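Local coordinates for Lmo0740 protein (Listeria monocytogenes, PDB 4RFA) that is probably a transcription activator of the Crp family, pairing a cyclic nucleotide-binding-type domain with a C-terminal DNA-binding domain, at residues Y57-E63 with K94-M100; L161-M165 with I175-I181. The contacts are given in a common frame with arbitrary orientation. Where two conformers were deposited one is given. Residue numbers count along the deposited sequence, not the author numbering.

Contact 1: Y57-E63 with K94-M100; sequences YAAVELE and KHSITVM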
loop_
_atom_site.group_PDB
_atom_site.type_symbol
_atom_site.label_atom_id
_atom_site.label_comp_id
_atom_site.label_asym_id
_atom_site.label_seq_id
_atom_site.Cartn_x
_atom_site.Cartn_y
_atom_site.Cartn_z
ATOM N N TYR A 57 9.316 0.543 17.161
ATOM C CA TYR A 57 9.020 1.201 15.897
ATOM C C TYR A 57 10.205 1.073 14.989
ATOM O O TYR A 57 11.353 1.078 15.420
ATOM C CB TYR A 57 8.688 2.689 16.125
ATOM C CG TYR A 57 7.402 2.892 16.898
ATOM C CD1 TYR A 57 7.374 2.929 18.279
ATOM C CD2 TYR A 57 6.217 3.033 16.236
ATOM C CE1 TYR A 57 6.175 3.110 18.965
ATOM C CE2 TYR A 57 5.043 3.201 16.892
ATOM C CZ TYR A 57 5.018 3.228 18.257
ATOM O OH TYR A 57 3.805 3.412 18.863
ATOM N N ALA A 58 9.942 0.897 13.721
ATOM C CA ALA A 58 11.007 1.007 12.751
ATOM C C ALA A 58 10.588 1.903 11.611
ATOM O O ALA A 58 9.434 2.294 11.520
ATOM C CB ALA A 58 11.386 -0.376 12.227
ATOM N N ALA A 59 11.535 2.186 10.719
ATOM C CA ALA A 59 11.282 2.969 9.508
ATOM C C ALA A 59 11.733 2.237 8.300
ATOM O O ALA A 59 12.836 1.685 8.280
ATOM C CB ALA A 59 12.026 4.304 9.570
ATOM N N VAL A 60 10.897 2.258 7.272
ATOM C CA VAL A 60 11.274 1.739 5.966
ATOM C C VAL A 60 11.832 2.922 5.112
ATOM O O VAL A 60 11.141 3.906 4.856
ATOM C CB VAL A 60 10.045 1.123 5.271
ATOM C CG1 VAL A 60 10.415 0.444 3.982
ATOM C CG2 VAL A 60 9.315 0.145 6.204
ATOM N N GLU A 61 13.041 2.782 4.610
ATOM C CA GLU A 61 13.724 3.851 3.882
ATOM C C GLU A 61 13.717 3.683 2.373
ATOM O O GLU A 61 13.967 2.593 1.882
ATOM C CB GLU A 61 15.189 3.881 4.313
ATOM C CG GLU A 61 15.380 3.900 5.825
ATOM C CD GLU A 61 16.792 4.300 6.243
ATOM O OE1 GLU A 61 17.640 4.497 5.335
ATOM O OE2 GLU A 61 17.040 4.406 7.469
ATOM N N LEU A 62 13.503 4.783 1.644
ATOM C CA LEU A 62 13.707 4.811 0.188
ATOM C C LEU A 62 15.210 4.884 -0.129
ATOM O O LEU A 62 15.860 5.929 0.079
ATOM C CB LEU A 62 12.954 5.989 -0.465
ATOM C CG LEU A 62 13.251 6.227 -1.972
ATOM C CD1 LEU A 62 13.249 4.934 -2.783
ATOM C CD2 LEU A 62 12.274 7.222 -2.582
ATOM N N GLU A 63 15.746 3.790 -0.662
ATOM C CA GLU A 63 17.172 3.703 -0.959
ATOM C C GLU A 63 17.532 4.619 -2.131
ATOM O O GLU A 63 16.994 4.470 -3.235
ATOM C CB GLU A 63 17.584 2.251 -1.240
ATOM C CG GLU A 63 17.457 1.344 -0.021
ATOM C CD GLU A 63 18.424 1.711 1.094
ATOM O OE1 GLU A 63 19.476 2.328 0.804
ATOM O OE2 GLU A 63 18.149 1.375 2.263
ATOM N N LYS A 94 14.034 -0.696 -4.264
ATOM C CA LYS A 94 14.673 -1.154 -3.032
ATOM C C LYS A 94 14.354 -0.234 -1.850
ATOM O O LYS A 94 14.404 1.009 -1.959
ATOM C CB LYS A 94 16.191 -1.236 -3.186
ATOM C CG LYS A 94 16.660 -1.924 -4.455
ATOM C CD LYS A 94 18.019 -1.401 -4.889
ATOM C CE LYS A 94 18.326 -1.786 -6.325
ATOM N NZ LYS A 94 19.739 -1.471 -6.675
ATOM N N HIS A 95 14.020 -0.875 -0.731
ATOM C CA HIS A 95 13.823 -0.221 0.563
ATOM C C HIS A 95 14.588 -1.050 1.635
ATOM O O HIS A 95 14.807 -2.261 1.451
ATOM C CB HIS A 95 12.309 -0.156 0.906
ATOM C CG HIS A 95 11.523 0.888 0.150
ATOM N ND1 HIS A 95 11.243 0.795 -1.201
ATOM C CD2 HIS A 95 10.903 2.019 0.579
ATOM C CE1 HIS A 95 10.528 1.840 -1.577
ATOM N NE2 HIS A 95 10.309 2.596 -0.515
ATOM N N SER A 96 14.997 -0.408 2.733
ATOM C CA SER A 96 15.542 -1.126 3.916
ATOM C C SER A 96 14.843 -0.652 5.210
ATOM O O SER A 96 14.149 0.356 5.191
ATOM C CB SER A 96 17.046 -0.930 4.023
ATOM O OG SER A 96 17.361 0.300 4.629
ATOM N N ILE A 97 15.042 -1.365 6.317
ATOM C CA ILE A 97 14.208 -1.231 7.508
ATOM C C ILE A 97 15.033 -1.014 8.751
ATOM O O ILE A 97 15.775 -1.866 9.117
ATOM C CB ILE A 97 13.313 -2.481 7.683
ATOM C CG1 ILE A 97 12.405 -2.605 6.459
ATOM C CG2 ILE A 97 12.508 -2.380 8.975
ATOM C CD1 ILE A 97 11.531 -3.836 6.387
ATOM N N THR A 98 14.881 0.138 9.400
ATOM C CA THR A 98 15.746 0.560 10.480
ATOM C C THR A 98 14.947 0.801 11.733
ATOM O O THR A 98 13.906 1.461 11.695
ATOM C CB THR A 98 16.408 1.896 10.112
ATOM O OG1 THR A 98 17.086 1.752 8.865
ATOM C CG2 THR A 98 17.349 2.382 11.165
ATOM N N VAL A 99 15.455 0.313 12.849
ATOM C CA VAL A 99 14.817 0.432 14.121
ATOM C C VAL A 99 14.984 1.848 14.596
ATOM O O VAL A 99 16.101 2.368 14.624
ATOM C CB VAL A 99 15.400 -0.581 15.115
ATOM C CG1 VAL A 99 14.833 -0.387 16.503
ATOM C CG2 VAL A 99 15.086 -1.987 14.595
HETATM N N MSE A 100 13.862 2.457 14.966
HETATM C CA MSE A 100 13.804 3.873 15.307
HETATM C C MSE A 100 13.734 4.158 16.773
HETATM O O MSE A 100 14.074 5.276 17.235
HETATM C CB MSE A 100 12.487 4.392 14.752
HETATM C CG MSE A 100 12.624 4.550 13.265
HETATM SE SE MSE A 100 13.375 6.332 12.990
HETATM C CE MSE A 100 15.121 5.806 12.224
#

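Contact 2: L161-M165 with I175-I181; sequences LAVEM and IVLPNFI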
loop_
_atom_site.group_PDB
_atom_site.type_symbol
_atom_site.label_atom_id
_atom_site.label_comp_id
_atom_site.label_asym_id
_atom_site.label_seq_id
_atom_site.Cartn_x
_atom_site.Cartn_y
_atom_site.Cartn_z
ATOM N N LEU A 161 0.927 10.629 11.588
ATOM C CA LEU A 161 1.624 10.126 12.801
ATOM C C LEU A 161 0.755 10.224 14.072
ATOM O O LEU A 161 0.762 9.334 14.914
ATOM C CB LEU A 161 2.890 10.897 12.996
ATOM C CG LEU A 161 3.877 10.666 11.855
ATOM C CD1 LEU A 161 5.066 11.586 11.993
ATOM C CD2 LEU A 161 4.380 9.237 11.807
ATOM N N ALA A 162 -0.031 11.287 14.201
ATOM C CA ALA A 162 -0.895 11.413 15.389
ATOM C C ALA A 162 -1.876 10.278 15.408
ATOM O O ALA A 162 -2.120 9.662 16.429
ATOM C CB ALA A 162 -1.631 12.735 15.394
ATOM N N VAL A 163 -2.412 9.955 14.252
ATOM C CA VAL A 163 -3.271 8.808 14.172
ATOM C C VAL A 163 -2.479 7.518 14.470
ATOM O O VAL A 163 -2.962 6.661 15.199
ATOM C CB VAL A 163 -3.945 8.710 12.800
ATOM C CG1 VAL A 163 -4.701 7.372 12.660
ATOM C CG2 VAL A 163 -4.905 9.875 12.612
ATOM N N GLU A 164 -1.291 7.370 13.928
ATOM C CA GLU A 164 -0.598 6.113 14.052
ATOM C C GLU A 164 -0.017 5.837 15.403
ATOM O O GLU A 164 -0.029 4.741 15.850
ATOM C CB GLU A 164 0.554 6.071 13.083
ATOM C CG GLU A 164 0.189 5.606 11.719
ATOM C CD GLU A 164 1.290 5.833 10.731
ATOM O OE1 GLU A 164 2.416 6.104 11.125
ATOM O OE2 GLU A 164 1.018 5.725 9.548
HETATM N N MSE A 165 0.515 6.853 16.031
HETATM C CA MSE A 165 1.525 6.699 16.992
HETATM C C MSE A 165 1.436 7.727 18.043
HETATM O O MSE A 165 2.352 7.860 18.838
HETATM C CB MSE A 165 2.611 7.216 16.107
HETATM C CG MSE A 165 3.916 6.521 16.271
HETATM SE SE MSE A 165 5.207 7.550 15.288
HETATM C CE MSE A 165 5.276 6.223 13.882
ATOM N N ILE A 175 -2.244 15.954 21.384
ATOM C CA ILE A 175 -1.803 14.621 21.008
ATOM C C ILE A 175 -0.303 14.674 20.849
ATOM O O ILE A 175 0.208 15.519 20.123
ATOM C CB ILE A 175 -2.484 14.157 19.720
ATOM C CG1 ILE A 175 -3.941 13.823 20.032
ATOM C CG2 ILE A 175 -1.781 12.937 19.137
ATOM C CD1 ILE A 175 -4.812 13.697 18.801
ATOM N N VAL A 176 0.400 13.783 21.549
ATOM C CA VAL A 176 1.854 13.850 21.661
ATOM C C VAL A 176 2.481 12.707 20.883
ATOM O O VAL A 176 2.010 11.578 20.957
ATOM C CB VAL A 176 2.316 13.754 23.123
ATOM C CG1 VAL A 176 3.824 13.954 23.219
ATOM C CG2 VAL A 176 1.577 14.790 23.974
ATOM N N LEU A 177 3.551 13.007 20.157
ATOM C CA LEU A 177 4.191 12.005 19.310
ATOM C C LEU A 177 5.416 11.427 20.045
ATOM O O LEU A 177 6.046 12.113 20.818
ATOM C CB LEU A 177 4.629 12.604 17.972
ATOM C CG LEU A 177 3.567 13.181 17.034
ATOM C CD1 LEU A 177 4.220 13.578 15.732
ATOM C CD2 LEU A 177 2.401 12.234 16.776
ATOM N N PRO A 178 5.797 10.188 19.719
ATOM C CA PRO A 178 7.012 9.618 20.301
ATOM C C PRO A 178 8.263 10.454 20.112
ATOM O O PRO A 178 8.437 11.161 19.117
ATOM C CB PRO A 178 7.197 8.311 19.527
ATOM C CG PRO A 178 5.865 7.985 19.009
ATOM C CD PRO A 178 5.229 9.300 18.681
ATOM N N ASN A 179 9.164 10.242 21.045
ATOM C CA ASN A 179 10.402 10.949 21.167
ATOM C C ASN A 179 11.291 10.813 19.956
ATOM O O ASN A 179 12.006 11.747 19.610
ATOM C CB ASN A 179 11.143 10.382 22.365
ATOM C CG ASN A 179 12.167 11.337 22.907
ATOM O OD1 ASN A 179 13.363 11.051 22.900
ATOM N ND2 ASN A 179 11.706 12.483 23.377
ATOM N N PHE A 180 11.267 9.646 19.317
ATOM C CA PHE A 180 12.115 9.413 18.155
ATOM C C PHE A 180 11.719 10.251 16.905
ATOM O O PHE A 180 12.512 10.398 15.990
ATOM C CB PHE A 180 12.220 7.905 17.836
ATOM C CG PHE A 180 10.959 7.312 17.269
ATOM C CD1 PHE A 180 10.668 7.438 15.924
ATOM C CD2 PHE A 180 10.078 6.614 18.093
ATOM C CE1 PHE A 180 9.518 6.874 15.388
ATOM C CE2 PHE A 180 8.923 6.068 17.581
ATOM C CZ PHE A 180 8.628 6.209 16.221
ATOM N N ILE A 181 10.512 10.786 16.866
ATOM C CA ILE A 181 10.127 11.753 15.844
ATOM C C ILE A 181 10.676 13.149 16.204
ATOM O O ILE A 181 10.041 13.930 16.968
ATOM C CB ILE A 181 8.615 11.861 15.651
ATOM C CG1 ILE A 181 7.943 10.487 15.449
ATOM C CG2 ILE A 181 8.318 12.785 14.450
ATOM C CD1 ILE A 181 8.270 9.783 14.180
HETATM O O HOH W 1 3.530 9.255 21.687
#

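Contact 1: Y57-E63 with K94-M100
Strands 58-62 and 95-99 run antiparallel, their axes 155° apart in direction and 4.4 Å at closest approach. Backbone hydrogen bonds hold them in register: around the Ala59-Thr98 pair, Ala59 N to Thr98 O (2.7 Å) and Thr98 N to Ala59 O (2.8 Å); around Glu61-Ser96, Glu61 N to Ser96 O (2.7 Å) and the longer Ser96 N to Glu61 O (3.3 Å). Met100 N to Tyr57 O (2.9 Å) continues the pattern at one end, and a weak bond from Glu63 N to Lys94 O (3.3 Å) at the other. In the non-hydrogen-bonded pairs between them, CA-H...O contacts such as Val60 CA to Ser96 O (3.3 Å) fill in.

Side-chain polar bonds line the face of Ala59, Glu61, Ser96 and Thr98: Thr98 OG1 donates to Glu61 OE2 (3.0 Å) and Ser96 OG to Glu63 OE2 (2.7 Å). Glu61 OE2 also forms a salt bridge with Arg188, tying this sheet to helix 183-189 of the C-terminal domain.

The other face is largely apolar. Ala58 CB meets Ile97 CG2 (4.0 Å), Val60 CG2 meets Ile97 CG1 (4.1 Å), and Val60 CG1 rests against His95 CB (3.7 Å).

This sheet is part of what is, from the family, the beta-roll of a Crp-type cyclic nucleotide-binding domain. Strand 58-62 is central in its three-stranded sheet, between 72-76 and 95-99; Leu104 of strand 103-110 touches Ala58 and Val99, while Tyr140 of the second subunit meets the His95 ring edge-to-face and packs on Val60.

Contact 2: L161-M165 with I175-I181
Met165, a selenomethionine in segment 161-165, reaches over the turn that follows strand 174-176. Met165 SE lies 3.8 Å from Phe180 CZ and 4.9 Å from the Phe180 ring centroid, an oblique Met-aromatic contact, and 3.9 Å from Ile181 CD1. Met165 CG also meets Pro178 CG at 3.7 Å. Pro178 to Ile181 form a type I beta turn, closed by Ile181 N to Pro178 O (3.1 Å), which brings Phe180 and Ile181 back to the helix. This helix and the short antiparallel sheet beside it belong to the C-terminal domain, whose helices 183-189 and 194-206 are consistent with the winged helix-turn-helix of Crp regulators. One helical turn before Met165, Leu161 CB packs on Leu177 CD2 (4.0 Å), and Ala162 CB on Ile175 CG2 (3.8 Å). A water donates to Val176 O (2.9 Å) and, weakly, to Met165 O (3.4 Å). Phe75 of strand 72-76 touches Leu161, Met165, Phe180 and Ile181 from the N-terminal domain.

Overall arrangement
Contact 1 is complete by residue 100, well before contact 2 begins at residue 161, with helix 126-143 and most of helix 150-165 between them. Contact 1 lies in the N-terminal beta-roll and contact 2 in the C-terminal domain; their centres are about 17 Å apart, yet their edges touch. Phe180 CZ lies 3.5 Å from Tyr57 CB, Phe180 CB 3.3 Å from Met100 O, and Met165 CG 3.6 Å from Tyr57 CE2. Strand 72-76, the neighbour of strand 58-62, also reaches contact 2. The pair thus marks part of the interface between domains, across which, as in Crp relatives, the sensory and DNA-binding parts probably communicate.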